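Local atomic coordinates of fructosyl amine:oxygen oxidoreductase (Neosartorya fumigata, PDB entry 4WCT), a protein that oxidatively deglycates fructosyl amines (Amadori products) with oxygen as the electron acceptor, using a bound flavin-adenine dinucleotide cofactor. Residues 45-50 with 405-410; 252-257 with 320-325. All coordinates share one frame; numbering follows the deposited sequence.

Contact 1. Residues 45-50 with 405-410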
loop_
_atom_site.group_PDB
_atom_site.type_symbol
_atom_site.label_atom_id
_atom_site.label_comp_id
_atom_site.label_asym_id
_atom_site.label_seq_id
_atom_site.Cartn_x
_atom_site.Cartn_y
_atom_site.Cartn_z
ATOM N N ALA A 45 -15.752 -6.214 -14.385
ATOM C CA ALA A 45 -16.952 -7.069 -14.362
ATOM C C ALA A 45 -18.242 -6.283 -14.196
ATOM O O ALA A 45 -19.242 -6.516 -14.914
ATOM C CB ALA A 45 -16.839 -8.140 -13.305
ATOM N N ARG A 46 -18.245 -5.324 -13.290
ATOM C CA ARG A 46 -19.432 -4.500 -13.074
ATOM C C ARG A 46 -19.776 -3.679 -14.308
ATOM O O ARG A 46 -20.948 -3.371 -14.528
ATOM C CB ARG A 46 -19.247 -3.570 -11.876
ATOM C CG ARG A 46 -19.280 -4.316 -10.553
ATOM C CD ARG A 46 -19.008 -3.383 -9.386
ATOM N NE ARG A 46 -19.297 -3.998 -8.107
ATOM C CZ ARG A 46 -18.959 -3.451 -6.947
ATOM N NH1 ARG A 46 -18.309 -2.302 -6.937
ATOM N NH2 ARG A 46 -19.271 -4.053 -5.808
ATOM N N ARG A 47 -18.767 -3.272 -15.066
ATOM C CA ARG A 47 -18.964 -2.485 -16.276
ATOM C C ARG A 47 -19.378 -3.342 -17.473
ATOM O O ARG A 47 -19.586 -2.799 -18.564
ATOM C CB ARG A 47 -17.701 -1.695 -16.618
ATOM C CG ARG A 47 -17.515 -0.510 -15.695
ATOM C CD ARG A 47 -16.255 0.275 -15.986
ATOM N NE ARG A 47 -16.001 1.178 -14.894
ATOM C CZ ARG A 47 -15.379 2.351 -15.010
ATOM N NH1 ARG A 47 -14.865 2.752 -16.173
ATOM N NH2 ARG A 47 -15.149 3.061 -13.915
ATOM N N GLY A 48 -19.417 -4.651 -17.286
ATOM C CA GLY A 48 -19.942 -5.577 -18.299
ATOM C C GLY A 48 -18.890 -6.172 -19.226
ATOM O O GLY A 48 -19.213 -6.648 -20.334
ATOM N N TYR A 49 -17.614 -6.063 -18.845
ATOM C CA TYR A 49 -16.558 -6.719 -19.582
ATOM C C TYR A 49 -16.600 -8.200 -19.315
ATOM O O TYR A 49 -16.434 -8.642 -18.178
ATOM C CB TYR A 49 -15.172 -6.157 -19.227
ATOM C CG TYR A 49 -14.918 -4.764 -19.720
ATOM C CD1 TYR A 49 -15.379 -3.662 -19.027
ATOM C CD2 TYR A 49 -14.284 -4.543 -20.932
ATOM C CE1 TYR A 49 -15.092 -2.381 -19.453
ATOM C CE2 TYR A 49 -14.005 -3.275 -21.362
ATOM C CZ TYR A 49 -14.460 -2.201 -20.659
ATOM O OH TYR A 49 -14.225 -0.954 -21.161
ATOM N N LYS A 50 -16.883 -8.973 -20.359
ATOM C CA LYS A 50 -17.224 -10.375 -20.231
ATOM C C LYS A 50 -16.034 -11.303 -20.319
ATOM O O LYS A 50 -16.136 -12.459 -19.946
ATOM C CB LYS A 50 -18.202 -10.776 -21.351
ATOM C CG LYS A 50 -19.555 -10.099 -21.259
ATOM C CD LYS A 50 -20.269 -10.455 -19.970
ATOM C CE LYS A 50 -21.768 -10.198 -20.088
ATOM N NZ LYS A 50 -22.526 -10.929 -19.034
ATOM N N GLU A 405 -10.397 3.117 -20.607
ATOM C CA GLU A 405 -11.426 3.651 -21.496
ATOM C C GLU A 405 -11.152 5.088 -21.945
ATOM O O GLU A 405 -12.025 5.720 -22.542
ATOM C CB GLU A 405 -12.782 3.563 -20.809
ATOM C CG GLU A 405 -13.244 2.147 -20.530
ATOM C CD GLU A 405 -14.515 2.050 -19.684
ATOM O OE1 GLU A 405 -15.052 3.079 -19.246
ATOM O OE2 GLU A 405 -15.061 0.950 -19.573
ATOM N N SER A 406 -9.933 5.568 -21.713
ATOM C CA SER A 406 -9.490 6.911 -22.115
ATOM C C SER A 406 -10.357 8.007 -21.554
ATOM O O SER A 406 -10.626 8.996 -22.224
ATOM C CB SER A 406 -9.437 7.019 -23.650
ATOM O OG SER A 406 -8.443 6.156 -24.154
ATOM N N LYS A 407 -10.817 7.850 -20.319
ATOM C CA LYS A 407 -11.570 8.901 -19.673
ATOM C C LYS A 407 -11.215 9.087 -18.202
ATOM O O LYS A 407 -12.048 9.452 -17.395
ATOM C CB LYS A 407 -13.051 8.608 -19.794
ATOM C CG LYS A 407 -13.464 7.261 -19.239
ATOM C CD LYS A 407 -14.893 6.905 -19.643
ATOM C CE LYS A 407 -15.628 6.261 -18.488
ATOM N NZ LYS A 407 -16.950 5.732 -18.923
ATOM N N LEU A 408 -9.969 8.847 -17.846
ATOM C CA LEU A 408 -9.542 9.171 -16.479
ATOM C C LEU A 408 -9.757 10.644 -16.226
ATOM O O LEU A 408 -9.367 11.491 -17.055
ATOM C CB LEU A 408 -8.062 8.783 -16.322
ATOM C CG LEU A 408 -7.441 8.936 -14.945
ATOM C CD1 LEU A 408 -8.226 8.149 -13.915
ATOM C CD2 LEU A 408 -6.005 8.446 -14.984
ATOM N N GLN A 409 -10.385 10.987 -15.101
ATOM C CA GLN A 409 -10.807 12.362 -14.885
ATOM C C GLN A 409 -9.667 13.353 -14.786
ATOM O O GLN A 409 -8.541 13.030 -14.369
ATOM C CB GLN A 409 -11.745 12.504 -13.694
ATOM C CG GLN A 409 -11.096 12.201 -12.373
ATOM C CD GLN A 409 -12.089 12.159 -11.233
ATOM O OE1 GLN A 409 -12.598 11.104 -10.894
ATOM N NE2 GLN A 409 -12.460 13.320 -10.743
ATOM N N LYS A 410 -9.959 14.580 -15.187
ATOM C CA LYS A 410 -8.918 15.575 -15.328
ATOM C C LYS A 410 -8.206 15.927 -14.040
ATOM O O LYS A 410 -7.064 16.315 -14.072
ATOM C CB LYS A 410 -9.450 16.855 -15.993
ATOM C CG LYS A 410 -10.442 17.632 -15.157
ATOM C CD LYS A 410 -11.151 18.690 -16.007
ATOM C CE LYS A 410 -11.898 19.706 -15.156
ATOM N NZ LYS A 410 -13.189 19.137 -14.691
#

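Contact 2. Residues 252-257 with 320-325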
loop_
_atom_site.group_PDB
_atom_site.type_symbol
_atom_site.label_atom_id
_atom_site.label_comp_id
_atom_site.label_asym_id
_atom_site.label_seq_id
_atom_site.Cartn_x
_atom_site.Cartn_y
_atom_site.Cartn_z
ATOM N N LEU A 252 9.728 3.448 -10.895
ATOM C CA LEU A 252 9.397 2.660 -9.701
ATOM C C LEU A 252 10.627 2.359 -8.885
ATOM O O LEU A 252 11.619 1.838 -9.399
ATOM C CB LEU A 252 8.678 1.364 -10.084
ATOM C CG LEU A 252 7.318 1.481 -10.780
ATOM C CD1 LEU A 252 6.780 0.061 -11.051
ATOM C CD2 LEU A 252 6.287 2.290 -9.983
ATOM N N ARG A 253 10.494 2.495 -7.558
ATOM C CA ARG A 253 11.484 1.985 -6.630
ATOM C C ARG A 253 10.833 0.961 -5.727
ATOM O O ARG A 253 10.134 1.333 -4.804
ATOM C CB ARG A 253 12.075 3.104 -5.777
ATOM C CG ARG A 253 13.154 2.618 -4.863
ATOM C CD ARG A 253 13.673 3.677 -3.893
ATOM N NE ARG A 253 12.661 4.034 -2.907
ATOM C CZ ARG A 253 12.772 5.057 -2.070
ATOM N NH1 ARG A 253 13.901 5.784 -2.036
ATOM N NH2 ARG A 253 11.748 5.358 -1.286
ATOM N N PRO A 254 11.085 -0.335 -5.971
ATOM C CA PRO A 254 10.564 -1.310 -5.030
ATOM C C PRO A 254 11.198 -1.125 -3.654
ATOM O O PRO A 254 12.416 -1.096 -3.534
ATOM C CB PRO A 254 10.953 -2.656 -5.647
ATOM C CG PRO A 254 11.057 -2.370 -7.118
ATOM C CD PRO A 254 11.614 -0.971 -7.191
ATOM N N THR A 255 10.365 -1.030 -2.630
ATOM C CA THR A 255 10.802 -0.632 -1.290
ATOM C C THR A 255 9.954 -1.380 -0.269
ATOM O O THR A 255 8.770 -1.606 -0.510
ATOM C CB THR A 255 10.649 0.900 -1.077
ATOM O OG1 THR A 255 11.139 1.622 -2.205
ATOM C CG2 THR A 255 11.354 1.393 0.178
ATOM N N ALA A 256 10.597 -1.821 0.820
ATOM C CA ALA A 256 9.948 -2.644 1.843
ATOM C C ALA A 256 9.817 -1.960 3.182
ATOM O O ALA A 256 10.737 -1.278 3.651
ATOM C CB ALA A 256 10.676 -3.950 2.015
ATOM N N TRP A 257 8.673 -2.209 3.824
ATOM C CA TRP A 257 8.477 -1.902 5.209
ATOM C C TRP A 257 8.190 -3.140 6.029
ATOM O O TRP A 257 8.220 -4.256 5.505
ATOM C CB TRP A 257 7.350 -0.887 5.284
ATOM C CG TRP A 257 7.843 0.440 4.821
ATOM C CD1 TRP A 257 8.461 1.397 5.591
ATOM C CD2 TRP A 257 7.894 0.910 3.475
ATOM N NE1 TRP A 257 8.897 2.431 4.800
ATOM C CE2 TRP A 257 8.562 2.167 3.492
ATOM C CE3 TRP A 257 7.360 0.454 2.271
ATOM C CZ2 TRP A 257 8.796 2.906 2.319
ATOM C CZ3 TRP A 257 7.638 1.169 1.097
ATOM C CH2 TRP A 257 8.356 2.382 1.136
ATOM N N SER A 320 16.482 -2.210 -7.172
ATOM C CA SER A 320 15.947 -2.922 -6.013
ATOM C C SER A 320 14.996 -4.065 -6.414
ATOM O O SER A 320 14.049 -3.853 -7.176
ATOM C CB SER A 320 15.190 -1.931 -5.125
ATOM O OG SER A 320 14.737 -2.587 -3.932
ATOM N N VAL A 321 15.273 -5.263 -5.917
ATOM C CA VAL A 321 14.508 -6.460 -6.260
ATOM C C VAL A 321 13.869 -7.032 -5.007
ATOM O O VAL A 321 14.558 -7.500 -4.108
ATOM C CB VAL A 321 15.402 -7.552 -6.880
ATOM C CG1 VAL A 321 14.527 -8.729 -7.305
ATOM C CG2 VAL A 321 16.136 -6.953 -8.072
ATOM N N PRO A 322 12.545 -7.159 -5.009
ATOM C CA PRO A 322 11.896 -7.776 -3.848
ATOM C C PRO A 322 12.240 -9.222 -3.643
ATOM O O PRO A 322 12.513 -9.950 -4.604
ATOM C CB PRO A 322 10.396 -7.641 -4.155
ATOM C CG PRO A 322 10.303 -6.532 -5.154
ATOM C CD PRO A 322 11.576 -6.602 -5.964
ATOM N N PHE A 323 12.104 -9.658 -2.396
ATOM C CA PHE A 323 12.042 -11.051 -2.022
ATOM C C PHE A 323 11.089 -11.190 -0.834
ATOM O O PHE A 323 10.901 -10.239 -0.067
ATOM C CB PHE A 323 13.421 -11.575 -1.633
ATOM C CG PHE A 323 14.015 -10.898 -0.435
ATOM C CD1 PHE A 323 14.746 -9.733 -0.554
ATOM C CD2 PHE A 323 13.853 -11.431 0.808
ATOM C CE1 PHE A 323 15.354 -9.163 0.557
ATOM C CE2 PHE A 323 14.417 -10.852 1.926
ATOM C CZ PHE A 323 15.121 -9.671 1.809
ATOM N N ALA A 324 10.533 -12.377 -0.652
ATOM C CA ALA A 324 9.551 -12.580 0.440
ATOM C C ALA A 324 10.222 -13.118 1.688
ATOM O O ALA A 324 11.176 -13.920 1.603
ATOM C CB ALA A 324 8.477 -13.548 -0.041
ATOM N N LYS A 325 9.770 -12.662 2.866
ATOM C CA LYS A 325 10.251 -13.217 4.123
ATOM C C LYS A 325 9.271 -12.934 5.248
ATOM O O LYS A 325 8.847 -11.773 5.428
ATOM C CB LYS A 325 11.623 -12.642 4.490
ATOM C CG LYS A 325 12.363 -13.446 5.534
ATOM C CD LYS A 325 13.857 -13.188 5.477
ATOM C CE LYS A 325 14.582 -13.889 6.600
ATOM N NZ LYS A 325 14.946 -15.285 6.281
#

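Contact 1. Residues 45-50 with 405-410
The carboxylate of E405 reaches the 45-50 segment with both oxygens, one for Y49 and the other for R47. OE2 takes the phenol: the OH of Y49 donates to E405 OE2 over 2.6 Å, a short bond. OE2 lies at the ring edge, near its plane, and the ring and carboxylate, coming from opposite directions, are nearly coplanar. The phenol arrives on the anti side of OE2, 17° out of the carboxylate plane. Y49 CE1, the ring carbon next to the one that bears the hydroxyl, is 3.3 Å from E405 OE2. On the glutamate, CG stands anti to the carbonyl carbon (chi1 -64°) and the chain beyond it is extended, which carries the carboxylate across to the tyrosine and arginine.

This is a meeting of two helix ends. Strand 28-31, the first in the chain, and helix 35-46 fit the opening beta-alpha unit of a Rossmann-type dinucleotide-binding fold. That helix stops in a Schellman motif at G48, and helix 393-404 stops in another with S406 as its C-prime residue.

R47 comes at OE1. Its chain is extended from CG to NE, bringing NH1 within 3.1 Å of E405 OE1, but the N-H points poorly (122° at the hydrogen), and the salt bridge carries only a weak hydrogen bond. The guanidinium is turned obliquely to the carboxylate. NH1 also pairs with D402 on helix 393-404, its stronger partner. Within its own segment K407 NZ adds a salt bridge to E405 OE1 at 3.3 Å, with a weak hydrogen bond. With R47 and K407 both drawn to that oxygen, E405 would probably be stabilised as the anion, and the two like charges sit about a common counter-ion.

Contact 2. Residues 252-257 with 320-325
P254 packs its pyrrolidine ring against the backbone of S320, and S320 answers with its hydroxyl. The carbonyl oxygen of S320 points toward the ring, P254 CG lying 3.3 Å from S320 O. In the other direction S320 OG donates to P254 O at 2.8 Å, with an angle of 143° at the carbonyl oxygen and the donor tilted 31° from the carbonyl plane. The torsion about the serine CA-CB bond sets this up: OG is swung away from the backbone N (chi1 -176°), and so faces strand 253-263. P322 adds a smaller apolar patch, its CG 4.0 Å from P254 CB; P322 also rests on W359 of strand 352-362.

Strand 253-263 pairs with strands 295-310 and 352-362, and strand 318-320 pairs with 295-310 too. Here 253-263 and the end of 318-320 meet each other through a side-chain hydroxyl, with no backbone-to-backbone bond between the two segments. The carbonyl of buried P254 is met by the S320 hydroxyl, which acts as hydrogen-bond donor and also accepts from the backbone N of N307, so one group serves two partners.

Contact 1 is partly buried, about 23 Å from the chain centre, whereas contact 2 is buried and only about 12 Å from it. They share no helix or strand: 45-50 with 405-410 joins two helix ends, one of them from the helix after strand 28-31, while 252-257 with 320-325 joins strand 253-263 to the end of strand 318-320 and the loop after it. Their chemistry follows their places: a carboxylate shared by a phenol and two cations in the first, a neutral hydroxyl and two proline rings in the second. Contact 2 also carries W257, which touches FAD. Their centres are 30 Å apart, and contact 2 falls inside the loop of chain closed by contact 1.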